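Local atomic coordinates of PBP domain-containing protein (Vibrio parahaemolyticus, PDB entry 3MUQ), a protein that is of unknown function but belongs to the periplasmic-binding-protein superfamily, and so probably binds a small ligand. Residues V87-K92 and L184-Q189; D94-K99 and K114-I119; F118-D123 and G145-V150; Q152-T157 and M169-T174. All blocks are in the same frame, centred on the assembly; numbering follows the deposited sequence.

Contact 1 (V87-K92 and L184-Q189); sequences VIVGPK and LEILFQ
The Phe188 ring lies beside Ile88, running alongside it in the same direction; ring atom CD2 of Phe188 meets CG1 of Ile88 obliquely at 4.1 Å, and Val104 and Val107 of helix 104-113 also pack on Phe188. The second flat group is the Glu185 carboxylate. One of its faces is crossed by the aliphatic chain of Lys92, whose CG lies 3.5 Å from Glu185 CD. A bend at the end of that chain (chi4 -45°) brings Lys92 NZ to 3.0 Å from Glu185 OE2, a salt bridge near the surface, with Lys92 exposed.

Between these groups the strands pair antiparallel but strongly twisted, their short axes at 121°. Ile88 O accepts twice, from Leu187 N at 2.8 Å and from Phe188 N at 3.2 Å; two consecutive residues, Leu187 and Phe188, thus stand opposite the single residue Ile88, which defines a classic beta bulge. Beyond it Gly90 and Glu185 exchange a pair of backbone bonds. Leu187 CD1 comes 3.7 Å from Gly90 CA, against a residue without a side chain. On the face away from Ile88 and Phe188, Ile186 CG1 touches Val89 CG1 (4.2 Å); it also meets Val87 CG2 (4.1 Å).

Trp175 of helix 172-178 packs against Val89, Leu184 and Ile186, while Leu158 of helix 154-163 also meets Val89. Arg172 binds the Gln189 side chain. Along its other edge, strand 78-90 pairs with strand 168-171 through Val87 with Ser170 and Val89 with Thr168, which makes it the strand between two antiparallel neighbours here.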
loop_
_atom_site.group_PDB
_atom_site.type_symbol
_atom_site.label_atom_id
_atom_site.label_comp_id
_atom_site.label_asym_id
_atom_site.label_seq_id
_atom_site.Cartn_x
_atom_site.Cartn_y
_atom_site.Cartn_z
ATOM N N VAL A 87 11.407 -10.044 9.827
ATOM C CA VAL A 87 12.480 -11.034 9.817
ATOM C C VAL A 87 13.241 -10.992 11.135
ATOM O O VAL A 87 13.227 -9.975 11.827
ATOM C CB VAL A 87 13.473 -10.811 8.654
ATOM C CG1 VAL A 87 12.745 -10.871 7.298
ATOM C CG2 VAL A 87 14.213 -9.482 8.822
ATOM N N ILE A 88 13.892 -12.100 11.477
ATOM C CA ILE A 88 14.707 -12.160 12.677
ATOM C C ILE A 88 16.157 -12.071 12.232
ATOM O O ILE A 88 16.634 -12.902 11.464
ATOM C CB ILE A 88 14.535 -13.481 13.468
ATOM C CG1 ILE A 88 13.072 -13.746 13.822
ATOM C CG2 ILE A 88 15.434 -13.474 14.730
ATOM C CD1 ILE A 88 12.371 -12.591 14.582
ATOM N N VAL A 89 16.852 -11.043 12.691
ATOM C CA VAL A 89 18.249 -10.882 12.338
ATOM C C VAL A 89 19.125 -11.082 13.574
ATOM O O VAL A 89 18.652 -10.967 14.709
ATOM C CB VAL A 89 18.504 -9.509 11.711
ATOM C CG1 VAL A 89 17.452 -9.239 10.599
ATOM C CG2 VAL A 89 18.483 -8.431 12.774
ATOM N N GLY A 90 20.392 -11.411 13.350
ATOM C CA GLY A 90 21.319 -11.643 14.441
ATOM C C GLY A 90 22.736 -11.811 13.930
ATOM O O GLY A 90 22.997 -11.600 12.752
ATOM N N PRO A 91 23.664 -12.194 14.820
ATOM C CA PRO A 91 25.063 -12.294 14.399
ATOM C C PRO A 91 25.193 -13.429 13.405
ATOM O O PRO A 91 24.500 -14.443 13.537
ATOM C CB PRO A 91 25.806 -12.640 15.701
ATOM C CG PRO A 91 24.882 -12.185 16.811
ATOM C CD PRO A 91 23.490 -12.415 16.266
ATOM N N LYS A 92 26.074 -13.267 12.426
ATOM C CA LYS A 92 26.286 -14.309 11.436
ATOM C C LYS A 92 26.561 -15.658 12.116
ATOM O O LYS A 92 26.140 -16.704 11.635
ATOM C CB LYS A 92 27.424 -13.922 10.487
ATOM C CG LYS A 92 27.552 -14.836 9.274
ATOM C CD LYS A 92 28.705 -14.415 8.371
ATOM C CE LYS A 92 28.423 -14.760 6.911
ATOM N NZ LYS A 92 27.867 -16.135 6.737
ATOM N N LEU A 184 25.268 -8.101 10.926
ATOM C CA LEU A 184 24.197 -9.030 11.230
ATOM C C LEU A 184 23.749 -9.642 9.907
ATOM O O LEU A 184 24.109 -9.141 8.842
ATOM C CB LEU A 184 23.007 -8.272 11.837
ATOM C CG LEU A 184 23.234 -7.383 13.068
ATOM C CD1 LEU A 184 22.022 -6.466 13.286
ATOM C CD2 LEU A 184 23.519 -8.225 14.297
ATOM N N GLU A 185 22.945 -10.691 9.996
ATOM C CA GLU A 185 22.297 -11.315 8.840
ATOM C C GLU A 185 20.856 -11.621 9.207
ATOM O O GLU A 185 20.507 -11.659 10.393
ATOM C CB GLU A 185 22.952 -12.655 8.514
ATOM C CG GLU A 185 24.156 -12.606 7.629
ATOM C CD GLU A 185 24.750 -13.998 7.389
ATOM O OE1 GLU A 185 24.363 -14.967 8.096
ATOM O OE2 GLU A 185 25.611 -14.115 6.487
ATOM N N ILE A 186 20.027 -11.879 8.198
ATOM C CA ILE A 186 18.728 -12.494 8.428
ATOM C C ILE A 186 18.964 -13.949 8.823
ATOM O O ILE A 186 19.603 -14.707 8.087
ATOM C CB ILE A 186 17.852 -12.447 7.173
ATOM C CG1 ILE A 186 17.457 -11.005 6.839
ATOM C CG2 ILE A 186 16.599 -13.314 7.351
ATOM C CD1 ILE A 186 16.741 -10.888 5.511
ATOM N N LEU A 187 18.467 -14.351 9.986
ATOM C CA LEU A 187 18.735 -15.704 10.450
ATOM C C LEU A 187 17.485 -16.558 10.424
ATOM O O LEU A 187 17.578 -17.781 10.402
ATOM C CB LEU A 187 19.341 -15.712 11.859
ATOM C CG LEU A 187 20.743 -15.136 12.032
ATOM C CD1 LEU A 187 21.124 -15.188 13.486
ATOM C CD2 LEU A 187 21.751 -15.904 11.181
ATOM N N PHE A 188 16.319 -15.924 10.442
ATOM C CA PHE A 188 15.078 -16.683 10.381
ATOM C C PHE A 188 13.944 -15.874 9.768
ATOM O O PHE A 188 13.732 -14.713 10.127
ATOM C CB PHE A 188 14.681 -17.172 11.773
ATOM C CG PHE A 188 13.389 -17.929 11.801
ATOM C CD1 PHE A 188 13.375 -19.305 11.635
ATOM C CD2 PHE A 188 12.191 -17.268 11.989
ATOM C CE1 PHE A 188 12.184 -20.014 11.668
ATOM C CE2 PHE A 188 10.989 -17.967 12.015
ATOM C CZ PHE A 188 10.990 -19.346 11.859
ATOM N N GLN A 189 13.223 -16.485 8.836
ATOM C CA GLN A 189 12.095 -15.812 8.193
ATOM C C GLN A 189 11.040 -16.798 7.691
ATOM O O GLN A 189 10.079 -16.408 7.025
ATOM C CB GLN A 189 12.563 -14.886 7.052
ATOM C CG GLN A 189 13.342 -15.575 5.935
ATOM C CD GLN A 189 13.735 -14.617 4.826
ATOM O OE1 GLN A 189 12.938 -13.768 4.409
ATOM N NE2 GLN A 189 14.973 -14.744 4.342
#

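Contact 2 (D94-K99 and K114-I119); sequences DPAKIK and KNATFI
The Lys114 side chain stretches across Ala96, its CD, CE and NZ drawing steadily closer to the carbonyl oxygen, until NZ makes a weak hydrogen bond to Ala96 O at 3.1 Å. CG starts anti to the carbonyl carbon (chi1 -57°), and the chain bends once at chi2 before extending. Its ammonium end also lies 3.7 Å from Lys97 CG, the two lysine side chains crossing at about a right angle. The Ala116 methyl points at the flank of the Ala96 methyl, CB to CB 4.0 Å.

The receiving loop is internally braced. Lys97 N bonds to Asp94 O at 2.8 Å, and Asp94 OD1 takes Ile98 N at 3.0 Å on its syn side. The same OD1 is also bonded to the hydroxyl of Tyr167, which in addition engages Ala96 N; the side chains of Pro95, Ile98 and Ala116 also touch Tyr167, which so joins both sides of the contact.

Asp94 to Lys97 form a type I beta turn, and Asn115, with positive phi, closes helix 104-113 in a Schellman motif. The contact thus brings together the loops at the two ends of this helix, the second one leading into strand 118-120.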
loop_
_atom_site.group_PDB
_atom_site.type_symbol
_atom_site.label_atom_id
_atom_site.label_comp_id
_atom_site.label_asym_id
_atom_site.label_seq_id
_atom_site.Cartn_x
_atom_site.Cartn_y
_atom_site.Cartn_z
ATOM N N ASP A 94 25.332 -16.779 14.897
ATOM C CA ASP A 94 24.109 -17.383 15.432
ATOM C C ASP A 94 24.334 -18.226 16.694
ATOM O O ASP A 94 24.054 -19.425 16.714
ATOM C CB ASP A 94 23.466 -18.246 14.355
ATOM C CG ASP A 94 22.130 -18.820 14.771
ATOM O OD1 ASP A 94 21.479 -18.287 15.700
ATOM O OD2 ASP A 94 21.724 -19.818 14.146
ATOM N N PRO A 95 24.797 -17.585 17.766
ATOM C CA PRO A 95 25.192 -18.299 18.984
ATOM C C PRO A 95 24.036 -19.012 19.681
ATOM O O PRO A 95 24.296 -19.961 20.423
ATOM C CB PRO A 95 25.759 -17.185 19.873
ATOM C CG PRO A 95 25.088 -15.948 19.387
ATOM C CD PRO A 95 24.959 -16.128 17.903
ATOM N N ALA A 96 22.795 -18.581 19.462
ATOM C CA ALA A 96 21.656 -19.301 20.038
ATOM C C ALA A 96 21.202 -20.460 19.154
ATOM O O ALA A 96 20.271 -21.191 19.503
ATOM C CB ALA A 96 20.479 -18.353 20.318
ATOM N N LYS A 97 21.851 -20.612 18.005
ATOM C CA LYS A 97 21.494 -21.654 17.052
ATOM C C LYS A 97 19.998 -21.639 16.701
ATOM O O LYS A 97 19.322 -22.666 16.786
ATOM C CB LYS A 97 21.905 -23.043 17.572
ATOM C CG LYS A 97 23.362 -23.165 18.037
ATOM C CD LYS A 97 24.331 -22.683 16.970
ATOM C CE LYS A 97 25.754 -22.559 17.507
ATOM N NZ LYS A 97 26.644 -21.841 16.541
ATOM N N ILE A 98 19.478 -20.484 16.297
ATOM C CA ILE A 98 18.073 -20.408 15.900
ATOM C C ILE A 98 17.886 -20.587 14.398
ATOM O O ILE A 98 16.760 -20.774 13.927
ATOM C CB ILE A 98 17.452 -19.044 16.247
ATOM C CG1 ILE A 98 18.037 -17.964 15.329
ATOM C CG2 ILE A 98 17.644 -18.734 17.714
ATOM C CD1 ILE A 98 17.070 -16.905 14.933
ATOM N N LYS A 99 18.989 -20.503 13.659
ATOM C CA LYS A 99 18.987 -20.471 12.194
ATOM C C LYS A 99 18.100 -21.530 11.526
ATOM O O LYS A 99 17.512 -21.283 10.471
ATOM C CB LYS A 99 20.425 -20.587 11.675
ATOM C CG LYS A 99 20.637 -20.110 10.253
ATOM C CD LYS A 99 22.087 -20.310 9.831
ATOM C CE LYS A 99 22.300 -20.004 8.348
ATOM N NZ LYS A 99 22.224 -18.550 8.018
ATOM N N LYS A 114 18.606 -19.531 26.142
ATOM C CA LYS A 114 20.054 -19.462 26.058
ATOM C C LYS A 114 20.560 -18.120 26.582
ATOM O O LYS A 114 21.771 -17.869 26.648
ATOM C CB LYS A 114 20.539 -19.724 24.632
ATOM C CG LYS A 114 20.085 -21.062 24.070
ATOM C CD LYS A 114 21.192 -21.716 23.270
ATOM C CE LYS A 114 20.659 -22.849 22.418
ATOM N NZ LYS A 114 21.637 -23.214 21.358
ATOM N N ASN A 115 19.629 -17.270 26.993
ATOM C CA ASN A 115 19.986 -15.929 27.426
ATOM C C ASN A 115 20.928 -15.236 26.427
ATOM O O ASN A 115 21.929 -14.612 26.801
ATOM C CB ASN A 115 20.586 -15.946 28.833
ATOM C CG ASN A 115 20.673 -14.565 29.424
ATOM O OD1 ASN A 115 19.737 -13.766 29.318
ATOM N ND2 ASN A 115 21.814 -14.256 30.023
ATOM N N ALA A 116 20.599 -15.373 25.150
ATOM C CA ALA A 116 21.253 -14.618 24.086
ATOM C C ALA A 116 20.854 -13.149 24.171
ATOM O O ALA A 116 19.864 -12.795 24.806
ATOM C CB ALA A 116 20.853 -15.180 22.731
ATOM N N THR A 117 21.613 -12.281 23.528
ATOM C CA THR A 117 21.266 -10.870 23.545
ATOM C C THR A 117 20.100 -10.588 22.582
ATOM O O THR A 117 20.105 -11.039 21.433
ATOM C CB THR A 117 22.501 -9.988 23.249
ATOM O OG1 THR A 117 23.428 -10.108 24.337
ATOM C CG2 THR A 117 22.104 -8.516 23.091
ATOM N N PHE A 118 19.085 -9.869 23.071
ATOM C CA PHE A 118 17.920 -9.521 22.251
ATOM C C PHE A 118 17.540 -8.065 22.453
ATOM O O PHE A 118 17.320 -7.617 23.577
ATOM C CB PHE A 118 16.718 -10.412 22.583
ATOM C CG PHE A 118 15.563 -10.217 21.656
ATOM C CD1 PHE A 118 15.398 -11.044 20.549
ATOM C CD2 PHE A 118 14.656 -9.182 21.867
ATOM C CE1 PHE A 118 14.347 -10.847 19.685
ATOM C CE2 PHE A 118 13.606 -8.981 21.003
ATOM C CZ PHE A 118 13.447 -9.814 19.912
ATOM N N ILE A 119 17.480 -7.317 21.363
ATOM C CA ILE A 119 17.180 -5.897 21.461
ATOM C C ILE A 119 15.720 -5.659 21.095
ATOM O O ILE A 119 15.291 -5.984 19.985
ATOM C CB ILE A 119 18.068 -5.062 20.514
ATOM C CG1 ILE A 119 19.544 -5.505 20.612
ATOM C CG2 ILE A 119 17.877 -3.556 20.796
ATOM C CD1 ILE A 119 20.099 -5.531 22.032
#

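Contact 3 (F118-D123 and G145-V150); sequences FISRGD and GGYRSV
Backbone bonds tie Phe118 to Gly146 and Arg148, and Ser120 to Arg148 and Val150, in parallel register. The shortest runs from Ser120 N to Arg148 O, 2.7 Å. At the start of the pair Phe118 N reaches Gly146 O at 3.1 Å from well above the carbonyl plane, 55° out of it, although the N-H itself points nearly straight at the oxygen (170°).

The aromatic contact lies on one face of this two-stranded sheet. With CG anti to the backbone N in both residues, Phe118 and Tyr147 lie side by side; their planes are only 7° apart, yet neither ring is over the other. They touch rim to rim, Phe118 CD2 to Tyr147 CE1 at 3.6 Å. Phe144 and Tyr147 meet edge-to-face.

Strand 118-120, helix 126-138 and strand 147-149 form a beta-alpha-beta unit, and the helix contributes to the polar grouping on the same face as the rings. Glu131 is bonded through OE1 to Ser120 OG and through OE2 to Tyr147 OH, bridging the two strands from one carboxylate. Farther on, Ser149 OG sits 3.1 Å from Gly122 CA.

On the reverse face, that of Ile119 and Arg148, contacts are apolar: Ile119 CD1 lies 4.1 Å from Arg148 CB, and Ile119 CG2 also meets Val150 CG1, past the strand end, at 4.0 Å; Thr157 and Ala161 of helix 154-163 pack on Ile119.

The ionic interaction is local: Arg121 NH2 bonds to the syn lone pair of Asp123 OD2 at 3.0 Å, while Arg121 NH1 reaches the backbone O of Leu237.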
loop_
_atom_site.group_PDB
_atom_site.type_symbol
_atom_site.label_atom_id
_atom_site.label_comp_id
_atom_site.label_asym_id
_atom_site.label_seq_id
_atom_site.Cartn_x
_atom_site.Cartn_y
_atom_site.Cartn_z
ATOM N N PHE A 118 19.085 -9.869 23.071
ATOM C CA PHE A 118 17.920 -9.521 22.251
ATOM C C PHE A 118 17.540 -8.065 22.453
ATOM O O PHE A 118 17.320 -7.617 23.577
ATOM C CB PHE A 118 16.718 -10.412 22.583
ATOM C CG PHE A 118 15.563 -10.217 21.656
ATOM C CD1 PHE A 118 15.398 -11.044 20.549
ATOM C CD2 PHE A 118 14.656 -9.182 21.867
ATOM C CE1 PHE A 118 14.347 -10.847 19.685
ATOM C CE2 PHE A 118 13.606 -8.981 21.003
ATOM C CZ PHE A 118 13.447 -9.814 19.912
ATOM N N ILE A 119 17.480 -7.317 21.363
ATOM C CA ILE A 119 17.180 -5.897 21.461
ATOM C C ILE A 119 15.720 -5.659 21.095
ATOM O O ILE A 119 15.291 -5.984 19.985
ATOM C CB ILE A 119 18.068 -5.062 20.514
ATOM C CG1 ILE A 119 19.544 -5.505 20.612
ATOM C CG2 ILE A 119 17.877 -3.556 20.796
ATOM C CD1 ILE A 119 20.099 -5.531 22.032
ATOM N N SER A 120 14.959 -5.090 22.024
ATOM C CA SER A 120 13.582 -4.709 21.735
ATOM C C SER A 120 13.502 -3.193 21.547
ATOM O O SER A 120 14.213 -2.437 22.210
ATOM C CB SER A 120 12.654 -5.146 22.866
ATOM O OG SER A 120 11.404 -4.490 22.743
ATOM N N ARG A 121 12.643 -2.751 20.637
ATOM C CA ARG A 121 12.381 -1.331 20.461
ATOM C C ARG A 121 11.828 -0.713 21.755
ATOM O O ARG A 121 12.169 0.418 22.094
ATOM C CB ARG A 121 11.417 -1.122 19.295
ATOM C CG ARG A 121 12.038 -1.490 17.956
ATOM C CD ARG A 121 11.106 -1.188 16.804
ATOM N NE ARG A 121 10.607 0.185 16.826
ATOM C CZ ARG A 121 9.930 0.731 15.817
ATOM N NH1 ARG A 121 9.710 0.025 14.708
ATOM N NH2 ARG A 121 9.488 1.979 15.900
ATOM N N GLY A 122 10.998 -1.463 22.482
ATOM C CA GLY A 122 10.480 -1.010 23.770
ATOM C C GLY A 122 9.834 0.368 23.720
ATOM O O GLY A 122 9.918 1.137 24.666
ATOM N N ASP A 123 9.197 0.685 22.601
ATOM C CA ASP A 123 8.669 2.030 22.369
ATOM C C ASP A 123 7.163 2.035 22.022
ATOM O O ASP A 123 6.616 3.062 21.590
ATOM C CB ASP A 123 9.475 2.708 21.252
ATOM C CG ASP A 123 9.227 2.080 19.889
ATOM O OD1 ASP A 123 8.630 0.977 19.847
ATOM O OD2 ASP A 123 9.619 2.691 18.860
ATOM N N GLY A 145 18.346 -12.034 31.302
ATOM C CA GLY A 145 19.461 -11.104 31.312
ATOM C C GLY A 145 19.744 -10.476 29.957
ATOM O O GLY A 145 19.890 -9.254 29.854
ATOM N N GLY A 146 19.827 -11.299 28.913
ATOM C CA GLY A 146 20.158 -10.776 27.592
ATOM C C GLY A 146 19.171 -9.782 26.987
ATOM O O GLY A 146 19.494 -9.087 26.014
ATOM N N TYR A 147 17.978 -9.689 27.569
ATOM C CA TYR A 147 16.905 -8.891 26.988
ATOM C C TYR A 147 17.059 -7.402 27.262
ATOM O O TYR A 147 17.087 -6.986 28.415
ATOM C CB TYR A 147 15.543 -9.375 27.481
ATOM C CG TYR A 147 14.365 -8.709 26.790
ATOM C CD1 TYR A 147 13.921 -9.147 25.547
ATOM C CD2 TYR A 147 13.692 -7.653 27.387
ATOM C CE1 TYR A 147 12.841 -8.539 24.911
ATOM C CE2 TYR A 147 12.618 -7.042 26.755
ATOM C CZ TYR A 147 12.194 -7.488 25.525
ATOM O OH TYR A 147 11.110 -6.876 24.911
ATOM N N ARG A 148 17.148 -6.605 26.196
ATOM C CA ARG A 148 17.344 -5.162 26.333
ATOM C C ARG A 148 16.304 -4.348 25.558
ATOM O O ARG A 148 16.232 -4.420 24.334
ATOM C CB ARG A 148 18.751 -4.777 25.879
ATOM C CG ARG A 148 19.835 -5.343 26.768
ATOM C CD ARG A 148 21.205 -4.939 26.281
ATOM N NE ARG A 148 21.561 -3.572 26.656
ATOM C CZ ARG A 148 22.406 -3.267 27.636
ATOM N NH1 ARG A 148 22.976 -4.232 28.342
ATOM N NH2 ARG A 148 22.684 -2.000 27.908
ATOM N N SER A 149 15.526 -3.566 26.291
ATOM C CA SER A 149 14.455 -2.743 25.750
ATOM C C SER A 149 14.956 -1.302 25.698
ATOM O O SER A 149 14.966 -0.610 26.713
ATOM C CB SER A 149 13.226 -2.860 26.666
ATOM O OG SER A 149 12.085 -2.233 26.108
ATOM N N VAL A 150 15.382 -0.855 24.517
ATOM C CA VAL A 150 16.147 0.384 24.402
ATOM C C VAL A 150 15.308 1.656 24.320
ATOM O O VAL A 150 15.819 2.746 24.567
ATOM C CB VAL A 150 17.127 0.359 23.200
ATOM C CG1 VAL A 150 18.271 -0.605 23.465
ATOM C CG2 VAL A 150 16.389 0.024 21.881
#

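Contact 4 (Q152-T157 and M169-T174); sequences QGMGPT and MSDRGT
Met154, present as selenomethionine, leaves its helix with CG anti to the backbone N (chi1 -166°), then bends at chi2 (65°) and again at chi3, which folds it into the corner between Met169, Ser170, Asp171 and Thr174. Its CG presses on Thr174 CB at 3.5 Å, a tight carbon pair, and lies 3.3 Å from Asp171 OD1, the two side chains running alongside each other head to tail. The methyl CE ends 3.4 Å from Met169 O and 3.7 Å from Ser170 CB.

No hydrogen bond crosses the contact; those that shape it lie within each segment. Asp171 is the N-cap of helix 172-178: OD2 accepts Thr174 N at 2.7 Å from above the carboxylate plane, and OD1 takes Thr174 OG1 on its syn lone pair at 2.6 Å. This double grip fixes the wall that Met154 packs against. Gly153 occupies the N-cap position of helix 154-163, and its O accepts Thr157 N in the first turn and Thr157 OG1, from opposite faces of the carbonyl plane.

Met154 also touches Thr127 of helix 126-138, and Leu158, one turn further along its own helix, packs on Ser170 and Thr174. Strand 168-171 lies beside strand 78-90 in the sheet, while Pro226 of the second subunit packs on Asp171.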
loop_
_atom_site.group_PDB
_atom_site.type_symbol
_atom_site.label_atom_id
_atom_site.label_comp_id
_atom_site.label_asym_id
_atom_site.label_seq_id
_atom_site.Cartn_x
_atom_site.Cartn_y
_atom_site.Cartn_z
ATOM N N GLN A 152 13.669 2.926 21.435
ATOM C CA GLN A 152 14.139 3.632 20.243
ATOM C C GLN A 152 13.452 3.080 18.987
ATOM O O GLN A 152 12.773 2.064 19.039
ATOM C CB GLN A 152 15.671 3.480 20.095
ATOM C CG GLN A 152 16.518 4.102 21.213
ATOM C CD GLN A 152 16.425 5.625 21.274
ATOM O OE1 GLN A 152 16.000 6.272 20.317
ATOM N NE2 GLN A 152 16.831 6.201 22.405
ATOM N N GLY A 153 13.640 3.747 17.855
ATOM C CA GLY A 153 13.065 3.282 16.608
ATOM C C GLY A 153 13.746 2.048 16.035
ATOM O O GLY A 153 14.668 1.478 16.630
HETATM N N MSE A 154 13.282 1.632 14.865
HETATM C CA MSE A 154 13.773 0.411 14.231
HETATM C C MSE A 154 15.269 0.507 13.875
HETATM O O MSE A 154 16.046 -0.406 14.158
HETATM C CB MSE A 154 12.941 0.104 12.974
HETATM C CG MSE A 154 13.135 -1.300 12.419
HETATM SE SE MSE A 154 12.485 -2.624 13.687
HETATM C CE MSE A 154 14.184 -3.351 14.328
ATOM N N GLY A 155 15.660 1.607 13.235
ATOM C CA GLY A 155 17.050 1.804 12.842
ATOM C C GLY A 155 18.026 1.751 14.017
ATOM O O GLY A 155 18.974 0.976 14.007
ATOM N N PRO A 156 17.807 2.595 15.034
ATOM C CA PRO A 156 18.671 2.585 16.226
ATOM C C PRO A 156 18.666 1.215 16.915
ATOM O O PRO A 156 19.696 0.790 17.426
ATOM C CB PRO A 156 18.032 3.648 17.130
ATOM C CG PRO A 156 17.406 4.632 16.110
ATOM C CD PRO A 156 16.845 3.715 15.047
ATOM N N THR A 157 17.519 0.547 16.926
ATOM C CA THR A 157 17.423 -0.818 17.445
ATOM C C THR A 157 18.351 -1.754 16.667
ATOM O O THR A 157 19.119 -2.494 17.271
ATOM C CB THR A 157 15.960 -1.322 17.437
ATOM O OG1 THR A 157 15.197 -0.513 18.335
ATOM C CG2 THR A 157 15.869 -2.782 17.894
HETATM N N MSE A 169 13.924 -8.497 16.040
HETATM C CA MSE A 169 12.940 -8.627 14.966
HETATM C C MSE A 169 12.775 -7.297 14.250
HETATM O O MSE A 169 12.491 -6.274 14.881
HETATM C CB MSE A 169 11.585 -9.057 15.521
HETATM C CG MSE A 169 10.554 -9.325 14.430
HETATM SE SE MSE A 169 8.849 -9.836 15.201
HETATM C CE MSE A 169 8.173 -8.075 15.674
ATOM N N SER A 170 12.943 -7.307 12.936
ATOM C CA SER A 170 12.854 -6.075 12.151
ATOM C C SER A 170 11.863 -6.209 11.019
ATOM O O SER A 170 11.661 -7.309 10.506
ATOM C CB SER A 170 14.212 -5.770 11.533
ATOM O OG SER A 170 14.182 -4.566 10.791
ATOM N N ASP A 171 11.257 -5.102 10.593
ATOM C CA ASP A 171 10.535 -5.145 9.332
ATOM C C ASP A 171 11.610 -5.295 8.267
ATOM O O ASP A 171 12.722 -4.792 8.437
ATOM C CB ASP A 171 9.755 -3.864 9.098
ATOM C CG ASP A 171 10.663 -2.672 8.932
ATOM O OD1 ASP A 171 11.049 -2.064 9.962
ATOM O OD2 ASP A 171 11.000 -2.353 7.772
ATOM N N ARG A 172 11.308 -5.989 7.174
ATOM C CA ARG A 172 12.327 -6.193 6.147
ATOM C C ARG A 172 12.859 -4.882 5.545
ATOM O O ARG A 172 14.033 -4.779 5.182
ATOM C CB ARG A 172 11.819 -7.105 5.025
ATOM C CG ARG A 172 12.965 -7.657 4.144
ATOM C CD ARG A 172 12.459 -8.541 2.985
ATOM N NE ARG A 172 11.539 -9.586 3.433
ATOM C CZ ARG A 172 11.908 -10.838 3.690
ATOM N NH1 ARG A 172 13.177 -11.190 3.539
ATOM N NH2 ARG A 172 11.017 -11.729 4.114
ATOM N N GLY A 173 11.987 -3.893 5.407
ATOM C CA GLY A 173 12.399 -2.618 4.833
ATOM C C GLY A 173 13.556 -1.942 5.560
ATOM O O GLY A 173 14.519 -1.464 4.939
ATOM N N THR A 174 13.459 -1.861 6.881
ATOM C CA THR A 174 14.482 -1.152 7.623
ATOM C C THR A 174 15.764 -1.970 7.536
ATOM O O THR A 174 16.858 -1.424 7.356
ATOM C CB THR A 174 14.069 -0.886 9.086
ATOM O OG1 THR A 174 12.752 -0.325 9.096
ATOM C CG2 THR A 174 15.042 0.115 9.743
#

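In the fold
The chain passes through helices and strands of the first part of the fold before strand 78-90 opens contact 1, whose partner is strand 185-188; the other three contacts nest inside this long loop. Contact 2 closes the short loop around helix 104-113. Its second segment shares Phe118 and Ile119 with contact 3, which closes the next excursion, over helix 126-138. Contact 4 then follows in series, closing a loop made largely by helix 154-163; none of the loops interlaces with another beyond that shared stretch. Contact 4 returns to the sheet of contact 1 through strand 168-171, and Ile98 of contact 2 packs on Ile88 and Phe188. Arg121 and Gln152 join contacts 3 and 4.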